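Local coordinates for surface-associated protein CshB (Streptococcus gordonii, PDB 6YZG), which probably mediates adhesion of the bacterium to host fibronectin, the part described here being its non-repetitive domain 2, at residues A[2-7]-A[23-28]; A[43-46]-A[50-53]; A[153-158]-A[208-213]; A[197-200]-A[206-209]. All coordinates share one frame; numbering follows the deposited sequence.

Contact 1 of 4, residues A[2-7]-A[23-28]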
loop_
_atom_site.group_PDB
_atom_site.type_symbol
_atom_site.label_atom_id
_atom_site.label_comp_id
_atom_site.label_asym_id
_atom_site.label_seq_id
_atom_site.Cartn_x
_atom_site.Cartn_y
_atom_site.Cartn_z
ATOM N N LEU A 2 7.174 0.278 23.291
ATOM C CA LEU A 2 8.591 0.025 23.669
ATOM C C LEU A 2 9.531 0.532 22.606
ATOM O O LEU A 2 9.341 0.318 21.406
ATOM C CB LEU A 2 8.803 -1.458 23.900
ATOM C CG LEU A 2 8.021 -2.080 25.060
ATOM C CD1 LEU A 2 8.282 -3.547 25.151
ATOM C CD2 LEU A 2 8.293 -1.372 26.389
ATOM N N ASP A 3 10.622 1.157 23.086
ATOM C CA ASP A 3 11.749 1.628 22.262
ATOM C C ASP A 3 12.782 0.531 22.181
ATOM O O ASP A 3 13.653 0.379 23.045
ATOM C CB ASP A 3 12.352 2.925 22.821
ATOM C CG ASP A 3 13.494 3.445 21.975
ATOM O OD1 ASP A 3 13.852 2.838 21.011
ATOM O OD2 ASP A 3 14.065 4.532 22.384
ATOM N N PHE A 4 12.674 -0.303 21.157
ATOM C CA PHE A 4 13.604 -1.403 20.978
ATOM C C PHE A 4 14.969 -0.940 20.524
ATOM O O PHE A 4 15.927 -1.783 20.512
ATOM C CB PHE A 4 12.992 -2.394 20.002
ATOM C CG PHE A 4 11.760 -3.103 20.507
ATOM C CD1 PHE A 4 11.829 -3.857 21.698
ATOM C CD2 PHE A 4 10.540 -3.038 19.835
ATOM C CE1 PHE A 4 10.705 -4.546 22.169
ATOM C CE2 PHE A 4 9.432 -3.683 20.363
ATOM C CZ PHE A 4 9.526 -4.452 21.486
ATOM N N SER A 5 15.139 0.329 20.197
ATOM C CA SER A 5 16.451 0.845 19.715
ATOM C C SER A 5 17.365 1.146 20.901
ATOM O O SER A 5 18.561 1.445 20.629
ATOM C CB SER A 5 16.295 2.085 18.844
ATOM O OG SER A 5 16.064 3.246 19.655
ATOM N N ASP A 6 16.850 1.212 22.135
ATOM C CA ASP A 6 17.690 1.558 23.316
ATOM C C ASP A 6 18.620 0.380 23.616
ATOM O O ASP A 6 18.191 -0.657 24.122
ATOM C CB ASP A 6 16.789 1.913 24.485
ATOM C CG ASP A 6 17.570 2.356 25.703
ATOM O OD1 ASP A 6 17.903 3.514 25.744
ATOM O OD2 ASP A 6 17.774 1.533 26.635
ATOM N N SER A 7 19.892 0.442 23.201
ATOM C CA SER A 7 20.790 -0.721 23.274
ATOM C C SER A 7 20.966 -1.201 24.713
ATOM O O SER A 7 21.076 -2.390 24.917
ATOM C CB SER A 7 22.138 -0.363 22.633
ATOM O OG SER A 7 22.666 0.769 23.288
ATOM N N THR A 23 17.660 -14.120 25.319
ATOM C CA THR A 23 17.819 -12.669 25.248
ATOM C C THR A 23 16.736 -11.983 26.064
ATOM O O THR A 23 15.558 -12.430 26.072
ATOM C CB THR A 23 17.732 -12.142 23.812
ATOM O OG1 THR A 23 18.833 -12.680 23.064
ATOM C CG2 THR A 23 17.678 -10.628 23.711
ATOM N N THR A 24 17.078 -10.923 26.784
ATOM C CA THR A 24 16.088 -10.128 27.511
ATOM C C THR A 24 16.062 -8.676 27.043
ATOM O O THR A 24 17.089 -8.086 26.625
ATOM C CB THR A 24 16.305 -10.163 29.041
ATOM O OG1 THR A 24 17.566 -9.521 29.353
ATOM C CG2 THR A 24 16.160 -11.564 29.557
ATOM N N PHE A 25 14.865 -8.093 27.178
ATOM C CA PHE A 25 14.621 -6.651 26.974
ATOM C C PHE A 25 13.986 -6.191 28.281
ATOM O O PHE A 25 12.936 -6.758 28.663
ATOM C CB PHE A 25 13.713 -6.343 25.777
ATOM C CG PHE A 25 13.341 -4.900 25.629
ATOM C CD1 PHE A 25 12.235 -4.393 26.294
ATOM C CD2 PHE A 25 14.155 -4.055 24.879
ATOM C CE1 PHE A 25 11.937 -3.050 26.200
ATOM C CE2 PHE A 25 13.807 -2.706 24.753
ATOM C CZ PHE A 25 12.713 -2.234 25.434
ATOM N N THR A 26 14.496 -5.165 28.944
ATOM C CA THR A 26 13.950 -4.703 30.207
ATOM C C THR A 26 13.827 -3.175 30.204
ATOM O O THR A 26 14.744 -2.485 29.778
ATOM C CB THR A 26 14.913 -5.107 31.342
ATOM O OG1 THR A 26 15.278 -6.492 31.277
ATOM C CG2 THR A 26 14.249 -4.781 32.660
ATOM N N LYS A 27 12.685 -2.656 30.610
ATOM C CA LYS A 27 12.448 -1.206 30.603
ATOM C C LYS A 27 11.538 -0.867 31.785
ATOM O O LYS A 27 10.460 -1.456 31.957
ATOM C CB LYS A 27 11.824 -0.740 29.287
ATOM C CG LYS A 27 11.473 0.757 29.230
ATOM C CD LYS A 27 12.655 1.659 29.217
ATOM C CE LYS A 27 12.217 3.122 29.196
ATOM N NZ LYS A 27 13.355 4.065 29.105
ATOM N N GLU A 28 11.929 0.173 32.530
ATOM C CA GLU A 28 11.019 0.806 33.476
ATOM C C GLU A 28 10.193 1.825 32.712
ATOM O O GLU A 28 10.675 2.911 32.392
ATOM C CB GLU A 28 11.827 1.436 34.625
ATOM C CG GLU A 28 10.984 1.914 35.797
ATOM C CD GLU A 28 11.797 2.399 36.993
ATOM O OE1 GLU A 28 13.083 2.350 36.970
ATOM O OE2 GLU A 28 11.113 2.896 37.924
#
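Phe-4 and Phe-25 form a T-shaped aromatic pair, with the edge of Phe-4 directed at the face of Phe-25. The ring centroids lie 5.1 Å apart and the planes meet at 63°. Phe-4 CD1 makes the approach, standing 3.8 Å from Phe-25 CE2 and nearer the rim of the ring than its centre. Phe-25 has CG opposite its backbone N (chi1 174°), which carries the ring out from the strand to the loop 2-7. Leu-2 adds an aliphatic-on-aromatic contact, its CD1 lying 3.8 Å from Phe-25 CE1 as the two side chains run past each other in opposite senses. A backbone oxygen adds a third kind of contact: Asp-3 O is at the edge of the Phe-25 ring, 3.5 Å from CE2. In the loop behind, Ser-5 N meets Asp-3 OD1 from above the carboxylate plane and closes an Asx turn; Ser-5 OG adds a second bond, 2.6 Å long, through the syn lone pair of Asp-3 OD1. Phe-25 also makes an edge-to-face pair with Trp-10 on strand 10-11, while strand 24-30 is hydrogen-bonded between strands 10-11 and 33-41, and Phe-262 and Met-258 of the second subunit pack on Leu-2 and Phe-4.

Contact 2 of 4, residues A[43-46]-A[50-53]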
loop_
_atom_site.group_PDB
_atom_site.type_symbol
_atom_site.label_atom_id
_atom_site.label_comp_id
_atom_site.label_asym_id
_atom_site.label_seq_id
_atom_site.Cartn_x
_atom_site.Cartn_y
_atom_site.Cartn_z
ATOM N N LYS A 43 10.944 -19.215 16.180
ATOM C CA LYS A 43 10.439 -20.205 15.227
ATOM C C LYS A 43 9.253 -19.634 14.499
ATOM O O LYS A 43 8.484 -18.797 15.015
ATOM C CB LYS A 43 10.044 -21.516 15.896
ATOM C CG LYS A 43 11.186 -22.327 16.492
ATOM C CD LYS A 43 10.733 -23.827 16.725
ATOM C CE LYS A 43 11.862 -24.811 16.951
ATOM N NZ LYS A 43 12.923 -24.743 15.908
ATOM N N PRO A 44 9.071 -20.047 13.220
ATOM C CA PRO A 44 7.951 -19.545 12.427
ATOM C C PRO A 44 6.616 -20.272 12.674
ATOM O O PRO A 44 6.528 -21.223 13.413
ATOM C CB PRO A 44 8.428 -19.786 11.002
ATOM C CG PRO A 44 9.205 -21.090 11.134
ATOM C CD PRO A 44 9.992 -20.905 12.429
ATOM N N PHE A 45 5.564 -19.677 12.144
ATOM C CA PHE A 45 4.181 -20.084 12.492
ATOM C C PHE A 45 3.927 -21.557 12.086
ATOM O O PHE A 45 3.139 -22.230 12.762
ATOM C CB PHE A 45 3.172 -19.163 11.842
ATOM C CG PHE A 45 1.747 -19.319 12.286
ATOM C CD1 PHE A 45 1.350 -18.978 13.570
ATOM C CD2 PHE A 45 0.826 -19.850 11.414
ATOM C CE1 PHE A 45 0.016 -19.119 13.906
ATOM C CE2 PHE A 45 -0.511 -20.018 11.773
ATOM C CZ PHE A 45 -0.893 -19.634 13.028
ATOM N N ASN A 46 4.557 -22.043 11.048
ATOM C CA ASN A 46 4.395 -23.455 10.565
ATOM C C ASN A 46 4.994 -24.440 11.566
ATOM O O ASN A 46 4.814 -25.654 11.357
ATOM C CB ASN A 46 4.999 -23.600 9.176
ATOM C CG ASN A 46 6.441 -23.177 9.057
ATOM O OD1 ASN A 46 6.751 -22.043 9.380
ATOM N ND2 ASN A 46 7.361 -23.996 8.537
ATOM N N ILE A 50 -0.876 -24.359 16.873
ATOM C CA ILE A 50 -1.991 -23.678 16.187
ATOM C C ILE A 50 -2.044 -24.167 14.726
ATOM O O ILE A 50 -3.075 -24.570 14.214
ATOM C CB ILE A 50 -1.890 -22.150 16.285
ATOM C CG1 ILE A 50 -1.884 -21.634 17.738
ATOM C CG2 ILE A 50 -2.973 -21.539 15.437
ATOM C CD1 ILE A 50 -1.139 -20.342 17.837
ATOM N N TYR A 51 -0.904 -24.059 14.053
ATOM C CA TYR A 51 -0.812 -24.443 12.634
ATOM C C TYR A 51 -1.017 -25.990 12.479
ATOM O O TYR A 51 -1.750 -26.358 11.563
ATOM C CB TYR A 51 0.563 -24.007 12.109
ATOM C CG TYR A 51 0.765 -24.332 10.658
ATOM C CD1 TYR A 51 0.351 -23.483 9.631
ATOM C CD2 TYR A 51 1.374 -25.543 10.308
ATOM C CE1 TYR A 51 0.588 -23.762 8.309
ATOM C CE2 TYR A 51 1.608 -25.833 8.978
ATOM C CZ TYR A 51 1.236 -24.941 7.991
ATOM O OH TYR A 51 1.434 -25.302 6.661
ATOM N N LYS A 52 -0.415 -26.739 13.379
ATOM C CA LYS A 52 -0.595 -28.244 13.394
ATOM C C LYS A 52 -2.082 -28.546 13.351
ATOM O O LYS A 52 -2.550 -29.344 12.482
ATOM C CB LYS A 52 0.077 -28.839 14.611
ATOM C CG LYS A 52 -0.130 -30.346 14.705
ATOM C CD LYS A 52 0.291 -30.901 15.996
ATOM C CE LYS A 52 0.349 -32.422 15.917
ATOM N NZ LYS A 52 0.549 -32.983 17.273
ATOM N N LYS A 53 -2.868 -27.892 14.198
ATOM C CA LYS A 53 -4.322 -28.174 14.231
ATOM C C LYS A 53 -5.047 -27.696 12.971
ATOM O O LYS A 53 -5.995 -28.323 12.580
ATOM C CB LYS A 53 -4.926 -27.665 15.539
ATOM C CG LYS A 53 -4.366 -28.352 16.778
ATOM C CD LYS A 53 -4.769 -27.756 18.093
ATOM C CE LYS A 53 -3.875 -28.170 19.246
ATOM N NZ LYS A 53 -4.258 -27.483 20.503
#
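Phe-45 and Asn-46 meet Ile-50 and Tyr-51 in a buried local contact, where the 3-10 turn that follows strand 33-41 folds back on the first turn of helix 49-55. The backbone of the turn lies against the Tyr-51 side chain. Asn-46 CA sits over one face of Tyr-51, 3.8 Å from the ring centroid and 18° off the normal, a CH-pi contact. Asn-46 O is 3.6 Å from Tyr-51 CD2, and Phe-45 O comes to 3.2 Å from Tyr-51 CB. With chi1 at -179°, the Tyr-51 ring extends directly away from its own backbone N, which swings it off the helix toward Asn-46. Phe-45 extends beside the helix: its CZ is 3.7 Å from Ile-50 CG2, the two side chains crossing at about a right angle, and its CD2 is 4.1 Å from Tyr-51 CD1. Both polar ends are held from outside: the Tyr-51 hydroxyl by Thr-63 OG1 and the backbone N of Asp-206, which anchors the far end of the ring, and Asn-46 OD1, turned away from the helix, by Asn-120 ND2. Thr-48 OG1, between the two segments, is bonded to both Phe-45 O and Tyr-51 N and ties the turn to the helix. Phe-45 also makes edge-to-face pairs with Tyr-210 of the same chain and with Tyr-249 of the second subunit. This is a strand-to-helix connection, a 3-10 turn leading into a short helix, set in an aromatic cluster at the subunit interface of the NR2 domain.

Contact 3 of 4, residues A[153-158]-A[208-213]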
loop_
_atom_site.group_PDB
_atom_site.type_symbol
_atom_site.label_atom_id
_atom_site.label_comp_id
_atom_site.label_asym_id
_atom_site.label_seq_id
_atom_site.Cartn_x
_atom_site.Cartn_y
_atom_site.Cartn_z
ATOM N N PHE A 153 1.886 -11.421 5.715
ATOM C CA PHE A 153 1.180 -11.905 6.914
ATOM C C PHE A 153 1.916 -11.479 8.167
ATOM O O PHE A 153 3.131 -11.725 8.308
ATOM C CB PHE A 153 1.065 -13.437 6.863
ATOM C CG PHE A 153 0.507 -14.010 5.569
ATOM C CD1 PHE A 153 -0.540 -13.398 4.906
ATOM C CD2 PHE A 153 1.097 -15.094 5.011
ATOM C CE1 PHE A 153 -1.020 -13.925 3.724
ATOM C CE2 PHE A 153 0.695 -15.590 3.774
ATOM C CZ PHE A 153 -0.431 -15.058 3.187
ATOM N N ALA A 154 1.156 -10.939 9.123
ATOM C CA ALA A 154 1.615 -10.780 10.523
ATOM C C ALA A 154 0.507 -11.315 11.421
ATOM O O ALA A 154 -0.665 -10.936 11.289
ATOM C CB ALA A 154 1.978 -9.351 10.817
ATOM N N ILE A 155 0.912 -12.195 12.321
ATOM C CA ILE A 155 -0.017 -12.932 13.214
ATOM C C ILE A 155 0.452 -12.667 14.640
ATOM O O ILE A 155 1.649 -12.802 14.918
ATOM C CB ILE A 155 -0.024 -14.440 12.909
ATOM C CG1 ILE A 155 -0.496 -14.683 11.469
ATOM C CG2 ILE A 155 -0.878 -15.181 13.918
ATOM C CD1 ILE A 155 -0.146 -16.069 10.964
ATOM N N PHE A 156 -0.462 -12.448 15.570
ATOM C CA PHE A 156 -0.210 -12.172 16.989
ATOM C C PHE A 156 -0.851 -13.254 17.837
ATOM O O PHE A 156 -2.060 -13.521 17.639
ATOM C CB PHE A 156 -0.798 -10.813 17.363
ATOM C CG PHE A 156 -0.379 -9.654 16.481
ATOM C CD1 PHE A 156 -0.988 -9.520 15.238
ATOM C CD2 PHE A 156 0.648 -8.788 16.841
ATOM C CE1 PHE A 156 -0.631 -8.483 14.395
ATOM C CE2 PHE A 156 1.011 -7.748 15.983
ATOM C CZ PHE A 156 0.360 -7.624 14.765
ATOM N N THR A 157 -0.098 -13.803 18.775
ATOM C CA THR A 157 -0.660 -14.790 19.718
ATOM C C THR A 157 -0.463 -14.305 21.141
ATOM O O THR A 157 0.437 -13.552 21.477
ATOM C CB THR A 157 -0.112 -16.195 19.515
ATOM O OG1 THR A 157 1.242 -16.211 19.960
ATOM C CG2 THR A 157 -0.207 -16.645 18.069
ATOM N N THR A 158 -1.353 -14.810 22.011
ATOM C CA THR A 158 -1.304 -14.470 23.432
ATOM C C THR A 158 -1.767 -15.680 24.265
ATOM O O THR A 158 -2.589 -16.476 23.794
ATOM C CB THR A 158 -2.212 -13.270 23.742
ATOM O OG1 THR A 158 -2.096 -12.958 25.131
ATOM C CG2 THR A 158 -3.674 -13.482 23.354
ATOM N N TYR A 208 -2.472 -20.906 3.013
ATOM C CA TYR A 208 -3.911 -20.674 3.250
ATOM C C TYR A 208 -4.229 -20.908 4.727
ATOM O O TYR A 208 -5.239 -20.317 5.225
ATOM C CB TYR A 208 -4.780 -21.579 2.377
ATOM C CG TYR A 208 -4.539 -21.327 0.930
ATOM C CD1 TYR A 208 -4.814 -20.097 0.357
ATOM C CD2 TYR A 208 -4.050 -22.347 0.126
ATOM C CE1 TYR A 208 -4.610 -19.873 -1.008
ATOM C CE2 TYR A 208 -3.772 -22.113 -1.208
ATOM C CZ TYR A 208 -4.056 -20.882 -1.779
ATOM O OH TYR A 208 -3.781 -20.706 -3.119
ATOM N N LYS A 209 -3.449 -21.712 5.416
ATOM C CA LYS A 209 -3.671 -21.979 6.862
ATOM C C LYS A 209 -2.855 -20.983 7.713
ATOM O O LYS A 209 -2.897 -21.115 8.940
ATOM C CB LYS A 209 -3.466 -23.439 7.248
ATOM C CG LYS A 209 -4.445 -24.367 6.525
ATOM C CD LYS A 209 -5.893 -23.918 6.699
ATOM C CE LYS A 209 -6.922 -24.759 5.950
ATOM N NZ LYS A 209 -6.985 -26.136 6.484
ATOM N N TYR A 210 -2.184 -19.989 7.154
ATOM C CA TYR A 210 -1.759 -18.769 7.907
ATOM C C TYR A 210 -2.955 -17.844 8.048
ATOM O O TYR A 210 -2.919 -16.995 8.931
ATOM C CB TYR A 210 -0.583 -18.079 7.230
ATOM C CG TYR A 210 0.780 -18.602 7.597
ATOM C CD1 TYR A 210 1.088 -19.953 7.599
ATOM C CD2 TYR A 210 1.794 -17.728 7.938
ATOM C CE1 TYR A 210 2.346 -20.389 7.941
ATOM C CE2 TYR A 210 3.069 -18.150 8.259
ATOM C CZ TYR A 210 3.348 -19.488 8.283
ATOM O OH TYR A 210 4.616 -19.968 8.540
ATOM N N LEU A 211 -3.931 -17.866 7.147
ATOM C CA LEU A 211 -5.052 -16.937 7.174
ATOM C C LEU A 211 -5.917 -17.197 8.379
ATOM O O LEU A 211 -6.011 -18.335 8.872
ATOM C CB LEU A 211 -5.808 -17.077 5.856
ATOM C CG LEU A 211 -5.012 -16.774 4.595
ATOM C CD1 LEU A 211 -5.924 -16.837 3.377
ATOM C CD2 LEU A 211 -4.240 -15.498 4.721
ATOM N N SER A 212 -6.571 -16.150 8.854
ATOM C CA SER A 212 -7.487 -16.305 10.004
ATOM C C SER A 212 -8.652 -17.207 9.645
ATOM O O SER A 212 -9.287 -17.048 8.599
ATOM C CB SER A 212 -8.003 -14.974 10.462
ATOM O OG SER A 212 -8.775 -15.170 11.648
ATOM N N PRO A 213 -9.041 -18.104 10.528
ATOM C CA PRO A 213 -10.320 -18.828 10.383
ATOM C C PRO A 213 -11.519 -17.895 10.458
ATOM O O PRO A 213 -12.571 -18.189 9.933
ATOM C CB PRO A 213 -10.323 -19.722 11.641
ATOM C CG PRO A 213 -8.930 -19.934 11.996
ATOM C CD PRO A 213 -8.243 -18.637 11.635
#
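The rings of Phe-153 and Tyr-210 meet obliquely, CD2 of Phe-153 lying 4.0 Å from CD2 of Tyr-210 as the side chains cross at about a right angle. Among its other neighbours, the Trp-207 ring meets Tyr-210 with the planes at about 60°, and the Tyr-210 hydroxyl bonds to Asn-120 OD1, which anchors the outer end of the ring. The Phe-153 ring is also approached obliquely by Leu-211, whose CD2 is 3.7 Å from Phe-153 CE1. A chi1 of -51° turns the Phe-153 ring to the side of its backbone N, and from there it leaves the strand toward both Tyr-210 and Leu-211. Two places along the same strand, Ile-155 projects to the same partner: its CD1 reaches 3.6 Å from Tyr-210 O and 4.0 Å from Tyr-210 CD2. The contact is thus entirely apolar between side chains, with Tyr-210 set against Phe-153 and Ile-155. Leu-187 of helix 184-193 packs on Phe-153 and Leu-211. Strand 153-158 pairs with strand 224-229 of its own chain and, as an antiparallel ladder, with a strand of the second subunit. What results is a beta-sheet continuous across the dimer interface, with Tyr-210 and Leu-211 packed on the Phe-153 and Ile-155 side chains of strand 153-158.

Contact 4 of 4, residues A[197-200]-A[206-209]; sequences LLIL and DWYK
Ile-199 lies across the indole of Trp-207, with CG1 over the centre of one ring face. It is a CH-pi contact to the six-membered ring, 3.8 Å from CG1 to the ring centroid and 12° off the normal, and it joins the short, weakly bonded helix 198-201 to the 3-10 turn 207-209 of the NR2 domain. The longer branch of Ile-199 is extended (chi1 -172°, chi2 160°), which lays it over the ring and takes CD1 on to 3.9 Å from Trp-207 CE3. Leu-200, next along the helix, covers the root of the same side chain: its CD2 is 3.7 Å from Trp-207 CB, the leucine and the indole sliding by one another head to tail. The turn is held by Lys-209 N bonding to Asp-206 O, and weakly by Tyr-208 N to Asp-206 OD1. Tyr-208 lies at the margin of the contact, and its hydroxyl is bonded to Asp-188 of helix 184-193. Phe-153 of strand 153-158 and Leu-73 pack on both Ile-199 and Trp-207, as does Ala-251 of the second subunit, and the subunit interface therefore reaches both residues. The indole nitrogen Trp-207 NE1 is hydrogen-bonded to Asp-202 O; Ile-199 O is also near, 3.0 Å from NE1, but at an angle too poor for a hydrogen bond.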
loop_
_atom_site.group_PDB
_atom_site.type_symbol
_atom_site.label_atom_id
_atom_site.label_comp_id
_atom_site.label_asym_id
_atom_site.label_seq_id
_atom_site.Cartn_x
_atom_site.Cartn_y
_atom_site.Cartn_z
ATOM N N LEU A 197 2.751 -14.772 -6.749
ATOM C CA LEU A 197 3.372 -14.192 -5.540
ATOM C C LEU A 197 4.551 -15.064 -5.160
ATOM O O LEU A 197 4.449 -16.306 -5.131
ATOM C CB LEU A 197 2.363 -14.213 -4.387
ATOM C CG LEU A 197 1.290 -13.141 -4.421
ATOM C CD1 LEU A 197 0.176 -13.403 -3.438
ATOM C CD2 LEU A 197 1.893 -11.769 -4.147
ATOM N N LEU A 198 5.666 -14.471 -4.760
ATOM C CA LEU A 198 6.831 -15.227 -4.289
ATOM C C LEU A 198 6.468 -16.170 -3.119
ATOM O O LEU A 198 6.916 -17.336 -3.011
ATOM C CB LEU A 198 7.932 -14.257 -3.863
ATOM C CG LEU A 198 9.161 -14.903 -3.262
ATOM C CD1 LEU A 198 9.947 -15.624 -4.343
ATOM C CD2 LEU A 198 10.004 -13.842 -2.556
ATOM N N ILE A 199 5.660 -15.692 -2.171
ATOM C CA ILE A 199 5.343 -16.438 -0.955
ATOM C C ILE A 199 4.655 -17.774 -1.345
ATOM O O ILE A 199 5.007 -18.821 -0.803
ATOM C CB ILE A 199 4.553 -15.568 0.026
ATOM C CG1 ILE A 199 4.465 -16.364 1.327
ATOM C CG2 ILE A 199 3.187 -15.182 -0.468
ATOM C CD1 ILE A 199 4.165 -15.490 2.525
ATOM N N LEU A 200 3.694 -17.733 -2.283
ATOM C CA LEU A 200 2.925 -18.936 -2.643
ATOM C C LEU A 200 3.760 -19.902 -3.460
ATOM O O LEU A 200 3.450 -21.107 -3.511
ATOM C CB LEU A 200 1.643 -18.574 -3.377
ATOM C CG LEU A 200 0.684 -17.690 -2.589
ATOM C CD1 LEU A 200 -0.599 -17.541 -3.366
ATOM C CD2 LEU A 200 0.414 -18.251 -1.216
ATOM N N ASP A 206 1.639 -24.460 3.910
ATOM C CA ASP A 206 0.267 -24.212 3.463
ATOM C C ASP A 206 -0.152 -22.790 3.871
ATOM O O ASP A 206 -0.615 -22.582 5.010
ATOM C CB ASP A 206 -0.714 -25.256 3.956
ATOM C CG ASP A 206 -2.120 -24.994 3.413
ATOM O OD1 ASP A 206 -2.342 -23.991 2.723
ATOM O OD2 ASP A 206 -2.988 -25.866 3.641
ATOM N N TRP A 207 0.115 -21.805 3.035
ATOM C CA TRP A 207 -0.087 -20.387 3.392
ATOM C C TRP A 207 -1.561 -20.146 3.619
ATOM O O TRP A 207 -1.900 -19.190 4.320
ATOM C CB TRP A 207 0.469 -19.491 2.277
ATOM C CG TRP A 207 1.923 -19.741 2.102
ATOM C CD1 TRP A 207 2.506 -20.469 1.098
ATOM C CD2 TRP A 207 2.986 -19.466 3.039
ATOM N NE1 TRP A 207 3.829 -20.565 1.325
ATOM C CE2 TRP A 207 4.208 -19.938 2.493
ATOM C CE3 TRP A 207 3.061 -18.797 4.278
ATOM C CZ2 TRP A 207 5.447 -19.819 3.097
ATOM C CZ3 TRP A 207 4.273 -18.671 4.870
ATOM C CH2 TRP A 207 5.455 -19.189 4.335
ATOM N N TYR A 208 -2.472 -20.906 3.013
ATOM C CA TYR A 208 -3.911 -20.674 3.250
ATOM C C TYR A 208 -4.229 -20.908 4.727
ATOM O O TYR A 208 -5.239 -20.317 5.225
ATOM C CB TYR A 208 -4.780 -21.579 2.377
ATOM C CG TYR A 208 -4.539 -21.327 0.930
ATOM C CD1 TYR A 208 -4.814 -20.097 0.357
ATOM C CD2 TYR A 208 -4.050 -22.347 0.126
ATOM C CE1 TYR A 208 -4.610 -19.873 -1.008
ATOM C CE2 TYR A 208 -3.772 -22.113 -1.208
ATOM C CZ TYR A 208 -4.056 -20.882 -1.779
ATOM O OH TYR A 208 -3.781 -20.706 -3.119
ATOM N N LYS A 209 -3.449 -21.712 5.416
ATOM C CA LYS A 209 -3.671 -21.979 6.862
ATOM C C LYS A 209 -2.855 -20.983 7.713
ATOM O O LYS A 209 -2.897 -21.115 8.940
ATOM C CB LYS A 209 -3.466 -23.439 7.248
ATOM C CG LYS A 209 -4.445 -24.367 6.525
ATOM C CD LYS A 209 -5.893 -23.918 6.699
ATOM C CE LYS A 209 -6.922 -24.759 5.950
ATOM N NZ LYS A 209 -6.985 -26.136 6.484
#

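Overall arrangement
Contacts 2, 3 and 4 form one connected cluster, whereas contact 1 stands apart, its centre about 26 Å from that of contact 3. In the cluster, contacts 3 and 4 share Tyr-208 and Lys-209 and meet through Phe-153; contacts 2 and 3 meet around Tyr-210; and contacts 2 and 4 are joined by a probable hydrogen bond between the Tyr-51 hydroxyl and Asp-206 N. Contacts 1 to 3 are buried, contact 4 only partly. All four rest on aromatic rings, but differently: a ring pair in contact 1, CH-pi packing in contacts 2 and 4, and oblique apolar packing against a strand in contact 3. Each also touches the second subunit.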